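Local coordinates for protein MGS-M5 (Unidentified, PDB 4Q3N) that probably catalyses the NAD-dependent interconversion of pyruvate and L-lactate as an L-lactate dehydrogenase from a deep-sea metagenome, at residues Ser256-Gly261 with Glu266-Ile271; Tyr171-His176 with Val286-Asn291; His91-Asn96 with Ser120-Val125; Val239-Ala244 with Ala275-Asp280. All coordinates share one frame; numbering follows the deposited sequence.

Contact 1: Ser256-Gly261 with Glu266-Ile271; sequences SVLNNG and EDQVYI. With TRS (2-amino-2-hydroxymethyl-propane-1,3-diol), chain R.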
loop_
_atom_site.group_PDB
_atom_site.type_symbol
_atom_site.label_atom_id
_atom_site.label_comp_id
_atom_site.label_asym_id
_atom_site.label_seq_id
_atom_site.Cartn_x
_atom_site.Cartn_y
_atom_site.Cartn_z
ATOM N N SER A 256 11.133 8.133 23.401
ATOM C CA SER A 256 11.226 8.691 24.740
ATOM C C SER A 256 10.226 8.025 25.674
ATOM O O SER A 256 9.023 8.139 25.460
ATOM C CB SER A 256 10.974 10.209 24.747
ATOM O OG SER A 256 11.900 10.928 23.958
ATOM N N VAL A 257 10.724 7.372 26.725
ATOM C CA VAL A 257 9.853 6.691 27.702
ATOM C C VAL A 257 10.413 6.891 29.078
ATOM O O VAL A 257 11.619 7.188 29.241
ATOM C CB VAL A 257 9.750 5.167 27.435
ATOM C CG1 VAL A 257 8.867 4.910 26.239
ATOM C CG2 VAL A 257 11.161 4.563 27.224
ATOM N N LEU A 258 9.561 6.707 30.080
ATOM C CA LEU A 258 9.987 6.891 31.457
ATOM C C LEU A 258 10.822 5.678 31.865
ATOM O O LEU A 258 10.285 4.554 31.926
ATOM C CB LEU A 258 8.791 7.040 32.388
ATOM C CG LEU A 258 9.151 7.309 33.861
ATOM C CD1 LEU A 258 9.731 8.779 34.041
ATOM C CD2 LEU A 258 7.959 7.072 34.814
ATOM N N ASN A 259 12.104 5.883 32.168
ATOM C CA ASN A 259 12.958 4.736 32.534
ATOM C C ASN A 259 12.354 3.931 33.681
ATOM O O ASN A 259 12.083 2.731 33.540
ATOM C CB ASN A 259 14.367 5.163 32.934
ATOM C CG ASN A 259 15.231 3.948 33.345
ATOM O OD1 ASN A 259 15.256 2.948 32.642
ATOM N ND2 ASN A 259 15.886 4.022 34.498
ATOM N N ASN A 260 12.154 4.594 34.816
ATOM C CA ASN A 260 11.386 3.973 35.910
ATOM C C ASN A 260 12.036 2.666 36.382
ATOM O O ASN A 260 11.347 1.693 36.678
ATOM C CB ASN A 260 9.944 3.713 35.450
ATOM C CG ASN A 260 8.973 3.445 36.601
ATOM O OD1 ASN A 260 9.124 3.972 37.670
ATOM N ND2 ASN A 260 7.958 2.625 36.351
ATOM N N GLY A 261 13.360 2.632 36.454
ATOM C CA GLY A 261 14.014 1.462 37.034
ATOM C C GLY A 261 14.340 0.360 36.013
ATOM O O GLY A 261 14.977 -0.618 36.341
ATOM N N GLU A 266 19.101 7.002 36.064
ATOM C CA GLU A 266 18.021 7.738 36.728
ATOM C C GLU A 266 16.651 7.159 36.392
ATOM O O GLU A 266 16.346 6.939 35.218
ATOM C CB GLU A 266 18.064 9.223 36.325
ATOM C CG GLU A 266 17.433 10.169 37.318
ATOM C CD GLU A 266 18.309 10.384 38.567
ATOM O OE1 GLU A 266 19.302 11.142 38.515
ATOM O OE2 GLU A 266 18.009 9.767 39.598
ATOM N N ASP A 267 15.836 6.919 37.412
ATOM C CA ASP A 267 14.504 6.374 37.198
ATOM C C ASP A 267 13.537 7.442 36.688
ATOM O O ASP A 267 12.709 7.177 35.814
ATOM C CB ASP A 267 13.989 5.766 38.503
ATOM C CG ASP A 267 14.663 4.446 38.831
ATOM O OD1 ASP A 267 15.543 4.005 38.061
ATOM O OD2 ASP A 267 14.306 3.841 39.857
ATOM N N GLN A 268 13.647 8.655 37.230
ATOM C CA GLN A 268 12.664 9.688 36.912
ATOM C C GLN A 268 13.128 10.626 35.784
ATOM O O GLN A 268 13.342 11.833 35.987
ATOM C CB GLN A 268 12.318 10.463 38.184
ATOM C CG GLN A 268 11.487 9.618 39.145
ATOM C CD GLN A 268 10.038 9.495 38.671
ATOM O OE1 GLN A 268 9.525 8.393 38.493
ATOM N NE2 GLN A 268 9.367 10.647 38.489
ATOM N N VAL A 269 13.307 10.040 34.605
ATOM C CA VAL A 269 13.544 10.754 33.364
ATOM C C VAL A 269 12.870 10.047 32.235
ATOM O O VAL A 269 12.750 8.808 32.258
ATOM C CB VAL A 269 15.028 10.853 32.969
ATOM C CG1 VAL A 269 15.781 11.779 33.893
ATOM C CG2 VAL A 269 15.686 9.470 32.949
ATOM N N TYR A 270 12.437 10.816 31.235
ATOM C CA TYR A 270 12.057 10.254 29.961
ATOM C C TYR A 270 13.336 10.240 29.184
ATOM O O TYR A 270 14.120 11.216 29.255
ATOM C CB TYR A 270 10.990 11.087 29.264
ATOM C CG TYR A 270 9.577 10.560 29.483
ATOM C CD1 TYR A 270 8.938 10.726 30.725
ATOM C CD2 TYR A 270 8.886 9.900 28.456
ATOM C CE1 TYR A 270 7.635 10.265 30.934
ATOM C CE2 TYR A 270 7.559 9.448 28.649
ATOM C CZ TYR A 270 6.959 9.620 29.891
ATOM O OH TYR A 270 5.676 9.171 30.106
ATOM N N ILE A 271 13.584 9.146 28.472
ATOM C CA ILE A 271 14.840 9.005 27.738
ATOM C C ILE A 271 14.665 7.985 26.604
ATOM O O ILE A 271 13.762 7.159 26.661
ATOM C CB ILE A 271 15.976 8.595 28.737
ATOM C CG1 ILE A 271 17.372 8.739 28.127
ATOM C CG2 ILE A 271 15.681 7.216 29.336
ATOM C CD1 ILE A 271 18.481 8.548 29.215
HETATM C C TRS R . 17.770 0.972 39.393
HETATM C C1 TRS R . 19.245 0.993 39.813
HETATM C C2 TRS R . 16.928 1.526 40.555
HETATM C C3 TRS R . 17.471 -0.501 39.084
HETATM N N TRS R . 17.545 1.815 38.183
HETATM O O1 TRS R . 19.723 2.307 39.956
HETATM O O2 TRS R . 15.557 1.193 40.435
HETATM O O3 TRS R . 16.093 -0.839 39.048
#
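Leu258 rests its CB on the face of the Tyr270 ring, 4.1 Å from the ring centroid, a CH-pi contact, while its backbone N lies above the centre of that same face. Ser256 O approaches the ring in its plane, 3.5 Å from CD2. The leucine CG is anti to the backbone N (chi1 -177°), which sends CD1 over to within 3.5 Å of Val269 O. A branched aliphatic side chain therefore suits this place: it covers the ring with CB while CD1 reaches the backbone of the opposite limb. The two residues form a non-hydrogen-bonded pair in the antiparallel beta hairpin of strands 251-258 and 270-278; next to it Val257 and Ile271 form a hydrogen-bonded pair, Val257 N giving to Ile271 O at 3.0 Å and Ile271 N to Val257 O at 2.9 Å. Past the strands, Asn260 N donates to Asp267 O at 2.8 Å, and Asn259 ND2 reaches Glu266 O from above the carbonyl plane at 3.0 Å. Asn259 OD1 accepts from Tyr263 N, so the amide uses both its ends within the turn. At the exposed end a Tris molecule, probably from the crystallisation liquor, spans both carboxylate oxygens of Asp267 and Gly261 O. Away from the Tris, Tyr270 OH is hydrogen-bonded to Val141 O; an alanine at Tyr270 would probably leave that carbonyl without its mate and a gap beneath Leu258. Trp131 of helix 123-134 also packs against Leu258.

Contact 2: Tyr171-His176 with Val286-Asn291; sequences YILGEH and VKLKLN. With ACT (acetate ion), chain J.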
loop_
_atom_site.group_PDB
_atom_site.type_symbol
_atom_site.label_atom_id
_atom_site.label_comp_id
_atom_site.label_asym_id
_atom_site.label_seq_id
_atom_site.Cartn_x
_atom_site.Cartn_y
_atom_site.Cartn_z
ATOM N N TYR A 171 20.264 0.690 17.273
ATOM C CA TYR A 171 19.560 1.791 17.941
ATOM C C TYR A 171 20.528 2.909 18.298
ATOM O O TYR A 171 21.700 2.652 18.655
ATOM C CB TYR A 171 18.874 1.355 19.244
ATOM C CG TYR A 171 17.844 0.227 19.121
ATOM C CD1 TYR A 171 16.800 0.281 18.197
ATOM C CD2 TYR A 171 17.934 -0.886 19.926
ATOM C CE1 TYR A 171 15.875 -0.773 18.084
ATOM C CE2 TYR A 171 17.014 -1.952 19.833
ATOM C CZ TYR A 171 15.988 -1.876 18.912
ATOM O OH TYR A 171 15.115 -2.929 18.827
ATOM N N ILE A 172 20.016 4.128 18.229
ATOM C CA ILE A 172 20.558 5.248 18.984
ATOM C C ILE A 172 19.758 5.351 20.267
ATOM O O ILE A 172 18.520 5.295 20.204
ATOM C CB ILE A 172 20.435 6.567 18.211
ATOM C CG1 ILE A 172 21.176 6.438 16.886
ATOM C CG2 ILE A 172 20.942 7.783 19.093
ATOM C CD1 ILE A 172 22.775 6.490 17.037
ATOM N N LEU A 173 20.450 5.448 21.405
ATOM C CA LEU A 173 19.816 5.545 22.712
ATOM C C LEU A 173 20.151 6.850 23.404
ATOM O O LEU A 173 21.154 7.532 23.072
ATOM C CB LEU A 173 20.245 4.396 23.647
ATOM C CG LEU A 173 19.955 3.010 23.002
ATOM C CD1 LEU A 173 20.460 1.917 23.915
ATOM C CD2 LEU A 173 18.482 2.857 22.748
ATOM N N GLY A 174 19.383 7.128 24.457
ATOM C CA GLY A 174 19.718 8.259 25.324
ATOM C C GLY A 174 18.964 9.521 24.951
ATOM O O GLY A 174 17.849 9.474 24.386
ATOM N N GLU A 175 19.564 10.667 25.289
ATOM C CA GLU A 175 18.978 11.966 24.984
ATOM C C GLU A 175 18.925 12.161 23.475
ATOM O O GLU A 175 19.895 11.877 22.797
ATOM C CB GLU A 175 19.826 13.059 25.627
ATOM C CG GLU A 175 19.399 14.452 25.256
ATOM C CD GLU A 175 20.489 15.492 25.569
ATOM O OE1 GLU A 175 21.703 15.172 25.521
ATOM O OE2 GLU A 175 20.113 16.638 25.891
ATOM N N HIS A 176 17.802 12.614 22.931
ATOM C CA HIS A 176 17.770 13.059 21.528
ATOM C C HIS A 176 18.507 14.425 21.492
ATOM O O HIS A 176 17.900 15.463 21.660
ATOM C CB HIS A 176 16.325 13.173 21.039
ATOM C CG HIS A 176 16.148 13.845 19.705
ATOM N ND1 HIS A 176 16.610 13.307 18.523
ATOM C CD2 HIS A 176 15.480 14.977 19.360
ATOM C CE1 HIS A 176 16.267 14.089 17.514
ATOM N NE2 HIS A 176 15.582 15.114 17.996
ATOM N N VAL A 286 12.089 -2.385 26.432
ATOM C CA VAL A 286 12.933 -3.547 26.238
ATOM C C VAL A 286 14.257 -3.289 26.940
ATOM O O VAL A 286 14.896 -2.235 26.729
ATOM C CB VAL A 286 13.135 -3.826 24.726
ATOM C CG1 VAL A 286 14.128 -4.972 24.520
ATOM C CG2 VAL A 286 11.738 -4.160 24.067
ATOM N N LYS A 287 14.693 -4.230 27.751
ATOM C CA LYS A 287 15.949 -4.054 28.464
ATOM C C LYS A 287 17.078 -4.736 27.708
ATOM O O LYS A 287 17.121 -5.940 27.639
ATOM C CB LYS A 287 15.833 -4.591 29.892
ATOM C CG LYS A 287 17.118 -4.608 30.700
ATOM C CD LYS A 287 17.766 -3.241 30.769
ATOM C CE LYS A 287 18.917 -3.271 31.793
ATOM N NZ LYS A 287 20.138 -3.966 31.239
ATOM N N LEU A 288 17.981 -3.961 27.116
ATOM C CA LEU A 288 19.158 -4.539 26.468
ATOM C C LEU A 288 20.275 -4.734 27.461
ATOM O O LEU A 288 20.405 -3.945 28.401
ATOM C CB LEU A 288 19.683 -3.628 25.337
ATOM C CG LEU A 288 18.616 -3.300 24.285
ATOM C CD1 LEU A 288 19.190 -2.171 23.374
ATOM C CD2 LEU A 288 18.267 -4.601 23.479
ATOM N N LYS A 289 21.113 -5.752 27.245
ATOM C CA LYS A 289 22.372 -5.880 28.013
ATOM C C LYS A 289 23.378 -4.892 27.410
ATOM O O LYS A 289 23.885 -5.118 26.320
ATOM C CB LYS A 289 22.948 -7.318 27.969
ATOM C CG LYS A 289 22.233 -8.391 28.804
ATOM C CD LYS A 289 23.162 -9.632 28.993
ATOM C CE LYS A 289 22.822 -10.489 30.226
ATOM N NZ LYS A 289 21.755 -11.542 30.056
ATOM N N LEU A 290 23.682 -3.806 28.112
ATOM C CA LEU A 290 24.590 -2.792 27.580
ATOM C C LEU A 290 25.985 -3.133 28.003
ATOM O O LEU A 290 26.150 -3.708 29.072
ATOM C CB LEU A 290 24.225 -1.391 28.095
ATOM C CG LEU A 290 22.852 -0.913 27.682
ATOM C CD1 LEU A 290 22.618 0.566 28.169
ATOM C CD2 LEU A 290 22.610 -1.052 26.184
ATOM N N ASN A 291 27.001 -2.763 27.217
ATOM C CA ASN A 291 28.357 -2.978 27.723
ATOM C C ASN A 291 28.722 -1.817 28.637
ATOM O O ASN A 291 27.948 -0.887 28.815
ATOM C CB ASN A 291 29.384 -3.191 26.591
ATOM C CG ASN A 291 29.564 -1.980 25.694
ATOM O OD1 ASN A 291 29.238 -0.866 26.062
ATOM N ND2 ASN A 291 30.088 -2.210 24.488
HETATM C C ACT J . 13.543 17.019 14.897
HETATM O O ACT J . 13.805 16.199 13.991
HETATM O OXT ACT J . 13.988 16.774 16.078
HETATM C CH3 ACT J . 12.758 18.251 14.504
#
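Leu288 brings CD1 to the edge of the Tyr171 ring, near its plane and 3.9 Å from CD2, the two side chains running at a slant to each other. The CA atoms of Tyr171 and Leu288 stand 10.6 Å apart, so only long side chains can close the distance. In both residues CG lies opposite the carbonyl carbon (chi1 -58° and -56°), which directs each side chain out across the gap, where ring edge and methyl meet. Leu173 CD1 adds looser methyl contacts, 4.3 Å from Leu288 CD1 and 4.3 Å from Leu290 CD2, so the contacts between the segments are all between carbons. Pro274 of strand 270-278 touches Tyr171, Leu173 and Leu288 alike, and Ala191 of the second subunit packs on the tyrosine. Farther along 171-176 the chain turns away to His176. Its imidazole has a partner on each nitrogen: NE2 donates at 3.0 Å, with an angle of 157° at the hydrogen, to OXT of an acetate, probably from the crystallisation liquor, that oxygen lying in the ring plane, while ND1 is bonded to Asp149 OD2. A phenylalanine at His176 would probably leave both the Asp149 carboxylate and the acetate without their nitrogen partner. The histidine follows strand 168-173, whose Tyr171 and Leu173 make the apolar patch; its Gly-Glu-His sequence and its aspartate partner, facing a small carboxylate, are consistent with the active-site histidine of lactate and malate dehydrogenases.

Contact 3: His91-Asn96 with Ser120-Val125; sequences HLLKRN and SNPVDV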
loop_
_atom_site.group_PDB
_atom_site.type_symbol
_atom_site.label_atom_id
_atom_site.label_comp_id
_atom_site.label_asym_id
_atom_site.label_seq_id
_atom_site.Cartn_x
_atom_site.Cartn_y
_atom_site.Cartn_z
ATOM N N HIS A 91 16.069 29.670 30.429
ATOM C CA HIS A 91 14.886 30.491 30.232
ATOM C C HIS A 91 13.988 29.903 29.154
ATOM O O HIS A 91 12.791 29.712 29.360
ATOM C CB HIS A 91 15.271 31.933 29.872
ATOM C CG HIS A 91 14.112 32.871 29.900
ATOM N ND1 HIS A 91 13.215 32.974 28.858
ATOM C CD2 HIS A 91 13.668 33.708 30.867
ATOM C CE1 HIS A 91 12.281 33.851 29.171
ATOM N NE2 HIS A 91 12.536 34.317 30.382
ATOM N N LEU A 92 14.573 29.592 28.003
ATOM C CA LEU A 92 13.821 29.068 26.886
ATOM C C LEU A 92 13.219 27.703 27.183
ATOM O O LEU A 92 12.091 27.394 26.773
ATOM C CB LEU A 92 14.704 28.957 25.650
ATOM C CG LEU A 92 14.092 28.118 24.539
ATOM C CD1 LEU A 92 12.898 28.819 23.870
ATOM C CD2 LEU A 92 15.140 27.722 23.534
ATOM N N LEU A 93 14.006 26.885 27.859
ATOM C CA LEU A 93 13.569 25.576 28.320
ATOM C C LEU A 93 12.306 25.734 29.129
ATOM O O LEU A 93 11.334 25.027 28.925
ATOM C CB LEU A 93 14.640 24.936 29.178
ATOM C CG LEU A 93 14.760 23.434 29.250
ATOM C CD1 LEU A 93 14.877 22.914 27.866
ATOM C CD2 LEU A 93 16.022 23.113 30.058
ATOM N N LYS A 94 12.334 26.683 30.059
ATOM C CA LYS A 94 11.153 26.990 30.854
ATOM C C LYS A 94 9.980 27.556 30.050
ATOM O O LYS A 94 8.842 27.231 30.354
ATOM C CB LYS A 94 11.510 27.959 31.982
ATOM C CG LYS A 94 12.171 27.291 33.166
ATOM C CD LYS A 94 12.862 28.361 34.038
ATOM C CE LYS A 94 13.208 27.861 35.431
ATOM N NZ LYS A 94 12.032 27.881 36.351
ATOM N N ARG A 95 10.237 28.410 29.059
ATOM C CA ARG A 95 9.150 28.891 28.208
ATOM C C ARG A 95 8.511 27.710 27.450
ATOM O O ARG A 95 7.292 27.643 27.353
ATOM C CB ARG A 95 9.619 29.936 27.207
ATOM C CG ARG A 95 9.618 31.333 27.688
ATOM C CD ARG A 95 10.402 32.188 26.712
ATOM N NE ARG A 95 9.686 32.382 25.461
ATOM C CZ ARG A 95 10.227 32.317 24.254
ATOM N NH1 ARG A 95 11.511 32.042 24.103
ATOM N NH2 ARG A 95 9.472 32.543 23.193
ATOM N N ASN A 96 9.315 26.794 26.914
ATOM C CA ASN A 96 8.734 25.605 26.259
ATOM C C ASN A 96 7.977 24.678 27.224
ATOM O O ASN A 96 6.915 24.150 26.894
ATOM C CB ASN A 96 9.814 24.808 25.506
ATOM C CG ASN A 96 10.177 25.452 24.172
ATOM O OD1 ASN A 96 9.351 25.527 23.257
ATOM N ND2 ASN A 96 11.406 25.938 24.063
ATOM N N SER A 120 7.880 17.982 20.132
ATOM C CA SER A 120 8.519 19.270 20.415
ATOM C C SER A 120 9.892 19.073 21.038
ATOM O O SER A 120 10.026 18.201 21.860
ATOM C CB SER A 120 7.651 20.088 21.375
ATOM O OG SER A 120 6.342 20.258 20.879
ATOM N N ASN A 121 10.874 19.914 20.719
ATOM C CA ASN A 121 12.188 19.820 21.343
ATOM C C ASN A 121 12.354 20.804 22.467
ATOM O O ASN A 121 11.851 21.902 22.363
ATOM C CB ASN A 121 13.297 20.057 20.314
ATOM C CG ASN A 121 13.488 18.852 19.407
ATOM O OD1 ASN A 121 13.555 18.981 18.185
ATOM N ND2 ASN A 121 13.548 17.671 20.010
ATOM N N PRO A 122 13.105 20.425 23.532
ATOM C CA PRO A 122 13.828 19.141 23.684
ATOM C C PRO A 122 12.873 18.030 24.122
ATOM O O PRO A 122 12.212 18.111 25.168
ATOM C CB PRO A 122 14.893 19.457 24.764
ATOM C CG PRO A 122 14.315 20.568 25.526
ATOM C CD PRO A 122 13.462 21.385 24.601
ATOM N N VAL A 123 12.768 17.023 23.286
ATOM C CA VAL A 123 11.657 16.111 23.363
ATOM C C VAL A 123 11.667 15.264 24.657
ATOM O O VAL A 123 10.620 14.975 25.215
ATOM C CB VAL A 123 11.632 15.202 22.095
ATOM C CG1 VAL A 123 12.924 14.344 21.996
ATOM C CG2 VAL A 123 10.373 14.283 22.090
ATOM N N ASP A 124 12.840 14.888 25.160
ATOM C CA ASP A 124 12.856 14.031 26.352
ATOM C C ASP A 124 12.355 14.803 27.550
ATOM O O ASP A 124 11.555 14.289 28.323
ATOM C CB ASP A 124 14.258 13.465 26.617
ATOM C CG ASP A 124 14.775 12.661 25.423
ATOM O OD1 ASP A 124 14.133 11.646 25.073
ATOM O OD2 ASP A 124 15.777 13.085 24.802
ATOM N N VAL A 125 12.785 16.059 27.706
ATOM C CA VAL A 125 12.350 16.801 28.886
ATOM C C VAL A 125 10.872 17.156 28.725
ATOM O O VAL A 125 10.112 17.022 29.677
ATOM C CB VAL A 125 13.207 18.079 29.165
ATOM C CG1 VAL A 125 14.717 17.776 29.088
ATOM C CG2 VAL A 125 12.822 19.214 28.263
HETATM O O HOH W 1 9.865 23.236 21.510
#
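Van der Waals packing joins Leu93 to Pro122: Leu93 CD1 presses on the proline ring at CG, 3.4 Å away, closer than carbons usually come, with Pro122 CD next at 3.9 Å. The leucine CG lies on the far side from its backbone N (chi1 -152°), and this carries CD1 from the flank of the helix across to the ring. A leucine suits the place because its branched end can reach a proline ring held close to the backbone, which has little reach of its own. Val125 offers CG2 to the same methyl, but it was modelled in two positions, so that contact is less certain. The polar part is mediated by water. One molecule donates to Asn96 OD1 at 2.9 Å and to Asn121 O; the second separation, 2.5 Å, is unusually short and its length is doubtful. Asn96 OD1 also receives the N-H of Val81, so two donors converge on this buried oxygen, while ND2 makes a weak bond back to Leu92 O. The peptide bond before Pro122 is cis, and the Asn121 side chain lies about 3 Å, nearest atoms, from a bound acetate, probably from the crystallisation liquor, consistent with the substrate-facing asparagine of this family. In the Rossmann domain, helix 89-109 forms the crossover between parallel strands 74-77 and 115-118; here its early turns meet the link from strand 115-118 to helix 123-134, whose Asp124 touches Leu305 of helix 292-311.

Contact 4: Val239-Ala244 with Ala275-Asp280; sequences VRITAA and AVLNKD
This is helix-on-sheet packing in the alpha/beta C-terminal domain of the lactate/malate dehydrogenase fold, buried and apolar. Helix 232-246 lies against strand 270-278, the middle member of a three-stranded antiparallel sheet. The short axes approach to 7.9 Å and their directions differ by 63°, so the helix crosses the strand at a steep slant and touches it over a few residues. Leu277 carries the contact from the strand. Its CG sits opposite the carbonyl carbon (chi1 -72°), which turns the branched end to the helix; there CD1 meets Ile241 CG2 at 3.9 Å, the two side chains crossing at an angle. One turn on, Ala244 sets its CB 4.0 Å from Leu277 CB. The small methyl suits this spot, since the backbones are near: Ala244 CA and Asn278 CA are 5.9 Å apart, which probably leaves little room for a longer side chain. Ile255 of strand 251-258 touches both Ile241 and Leu277, which extends the apolar layer onto the neighbouring strand. Around the edge, Arg240 forms a salt bridge with Glu249, and Phe54 of the third subunit packs on it. Val276, on the strand, meets Ile163 of the second subunit. Asn278 ND2 pairs with Asn250 OD1. Where the strand ends the chain bends through an Asx turn in which Asn278 OD1 accepts from Asp280 N at 2.8 Å, with the donor tilted 21° from the carbonyl plane.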
loop_
_atom_site.group_PDB
_atom_site.type_symbol
_atom_site.label_atom_id
_atom_site.label_comp_id
_atom_site.label_asym_id
_atom_site.label_seq_id
_atom_site.Cartn_x
_atom_site.Cartn_y
_atom_site.Cartn_z
ATOM N N VAL A 239 4.966 9.060 11.852
ATOM C CA VAL A 239 4.019 8.149 11.190
ATOM C C VAL A 239 4.232 6.722 11.668
ATOM O O VAL A 239 3.272 5.980 11.993
ATOM C CB VAL A 239 4.150 8.213 9.659
ATOM C CG1 VAL A 239 3.264 7.063 9.031
ATOM C CG2 VAL A 239 3.696 9.597 9.211
ATOM N N ARG A 240 5.495 6.324 11.753
ATOM C CA ARG A 240 5.781 4.934 12.106
ATOM C C ARG A 240 5.348 4.631 13.510
ATOM O O ARG A 240 4.829 3.532 13.790
ATOM C CB ARG A 240 7.269 4.626 11.968
ATOM C CG ARG A 240 7.581 3.111 12.035
ATOM C CD ARG A 240 6.897 2.363 10.794
ATOM N NE ARG A 240 6.882 0.908 10.936
ATOM C CZ ARG A 240 6.045 0.207 11.702
ATOM N NH1 ARG A 240 5.168 0.815 12.500
ATOM N NH2 ARG A 240 6.119 -1.124 11.702
ATOM N N ILE A 241 5.569 5.586 14.415
ATOM C CA ILE A 241 5.116 5.418 15.808
ATOM C C ILE A 241 3.594 5.311 15.834
ATOM O O ILE A 241 3.024 4.430 16.473
ATOM C CB ILE A 241 5.590 6.578 16.704
ATOM C CG1 ILE A 241 7.138 6.521 16.844
ATOM C CG2 ILE A 241 4.911 6.515 18.067
ATOM C CD1 ILE A 241 7.803 7.896 17.298
ATOM N N THR A 242 2.943 6.189 15.085
ATOM C CA THR A 242 1.479 6.192 15.003
ATOM C C THR A 242 0.946 4.840 14.483
ATOM O O THR A 242 -0.061 4.301 14.973
ATOM C CB THR A 242 1.012 7.345 14.087
ATOM O OG1 THR A 242 1.522 8.592 14.638
ATOM C CG2 THR A 242 -0.523 7.393 14.022
ATOM N N ALA A 243 1.597 4.323 13.459
ATOM C CA ALA A 243 1.130 3.067 12.820
ATOM C C ALA A 243 1.289 1.899 13.767
ATOM O O ALA A 243 0.423 1.028 13.849
ATOM C CB ALA A 243 1.914 2.814 11.511
ATOM N N ALA A 244 2.375 1.914 14.553
ATOM C CA ALA A 244 2.566 0.825 15.540
ATOM C C ALA A 244 1.423 0.797 16.536
ATOM O O ALA A 244 0.959 -0.281 16.971
ATOM C CB ALA A 244 3.888 0.991 16.275
ATOM N N ALA A 275 11.187 0.364 22.933
ATOM C CA ALA A 275 9.981 0.036 23.669
ATOM C C ALA A 275 8.979 -0.645 22.751
ATOM O O ALA A 275 8.978 -0.424 21.540
ATOM C CB ALA A 275 9.364 1.336 24.318
ATOM N N VAL A 276 8.129 -1.471 23.353
ATOM C CA VAL A 276 7.100 -2.182 22.629
ATOM C C VAL A 276 5.834 -1.328 22.590
ATOM O O VAL A 276 5.243 -1.039 23.643
ATOM C CB VAL A 276 6.787 -3.563 23.298
ATOM C CG1 VAL A 276 5.709 -4.302 22.473
ATOM C CG2 VAL A 276 8.043 -4.398 23.393
ATOM N N LEU A 277 5.399 -0.970 21.385
ATOM C CA LEU A 277 4.181 -0.157 21.182
ATOM C C LEU A 277 3.008 -0.978 20.635
ATOM O O LEU A 277 3.171 -1.742 19.678
ATOM C CB LEU A 277 4.456 0.971 20.204
ATOM C CG LEU A 277 5.336 2.097 20.769
ATOM C CD1 LEU A 277 5.777 3.037 19.633
ATOM C CD2 LEU A 277 4.481 2.882 21.771
ATOM N N ASN A 278 1.824 -0.772 21.192
ATOM C CA ASN A 278 0.636 -1.409 20.643
ATOM C C ASN A 278 -0.527 -0.419 20.879
ATOM O O ASN A 278 -0.289 0.742 21.203
ATOM C CB ASN A 278 0.416 -2.805 21.287
ATOM C CG ASN A 278 0.100 -2.736 22.770
ATOM O OD1 ASN A 278 -0.464 -1.763 23.231
ATOM N ND2 ASN A 278 0.459 -3.796 23.531
ATOM N N LYS A 279 -1.768 -0.854 20.732
ATOM C CA LYS A 279 -2.912 0.072 20.728
ATOM C C LYS A 279 -3.103 0.749 22.068
ATOM O O LYS A 279 -3.780 1.776 22.186
ATOM C CB LYS A 279 -4.213 -0.674 20.385
ATOM C CG LYS A 279 -4.686 -1.626 21.464
ATOM C CD LYS A 279 -5.960 -2.351 20.989
ATOM C CE LYS A 279 -6.299 -3.494 21.928
ATOM N NZ LYS A 279 -6.695 -2.969 23.282
ATOM N N ASP A 280 -2.518 0.155 23.085
ATOM C CA ASP A 280 -2.693 0.674 24.476
ATOM C C ASP A 280 -1.543 1.597 24.877
ATOM O O ASP A 280 -1.554 2.130 25.989
ATOM C CB ASP A 280 -2.760 -0.467 25.485
ATOM C CG ASP A 280 -3.936 -1.393 25.238
ATOM O OD1 ASP A 280 -5.050 -0.864 25.033
ATOM O OD2 ASP A 280 -3.719 -2.632 25.211
#

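How the contacts relate
From the N terminus, contact 3 closes first, a short loop from 91-96 to 120-125 inside the NAD-binding Rossmann domain. The other three lie later in the chain, in the C-terminal domain, and nest without crossing: contact 2 spans the widest loop, 171-176 to 286-291; contact 4 lies within it; and contact 1, the hairpin end, lies within contact 4. Contacts 1 and 4 share strand 270-278, and Val257 CG1 touches Ala275 CB. Asp124 of contact 3 is one tie between the domains: its OD2 probably bonds His176 N of contact 2 (2.8 Å), and its OD1 probably bonds Ser256 OG of contact 1, in one of two serine conformers. Contacts 3 and 4 do not touch.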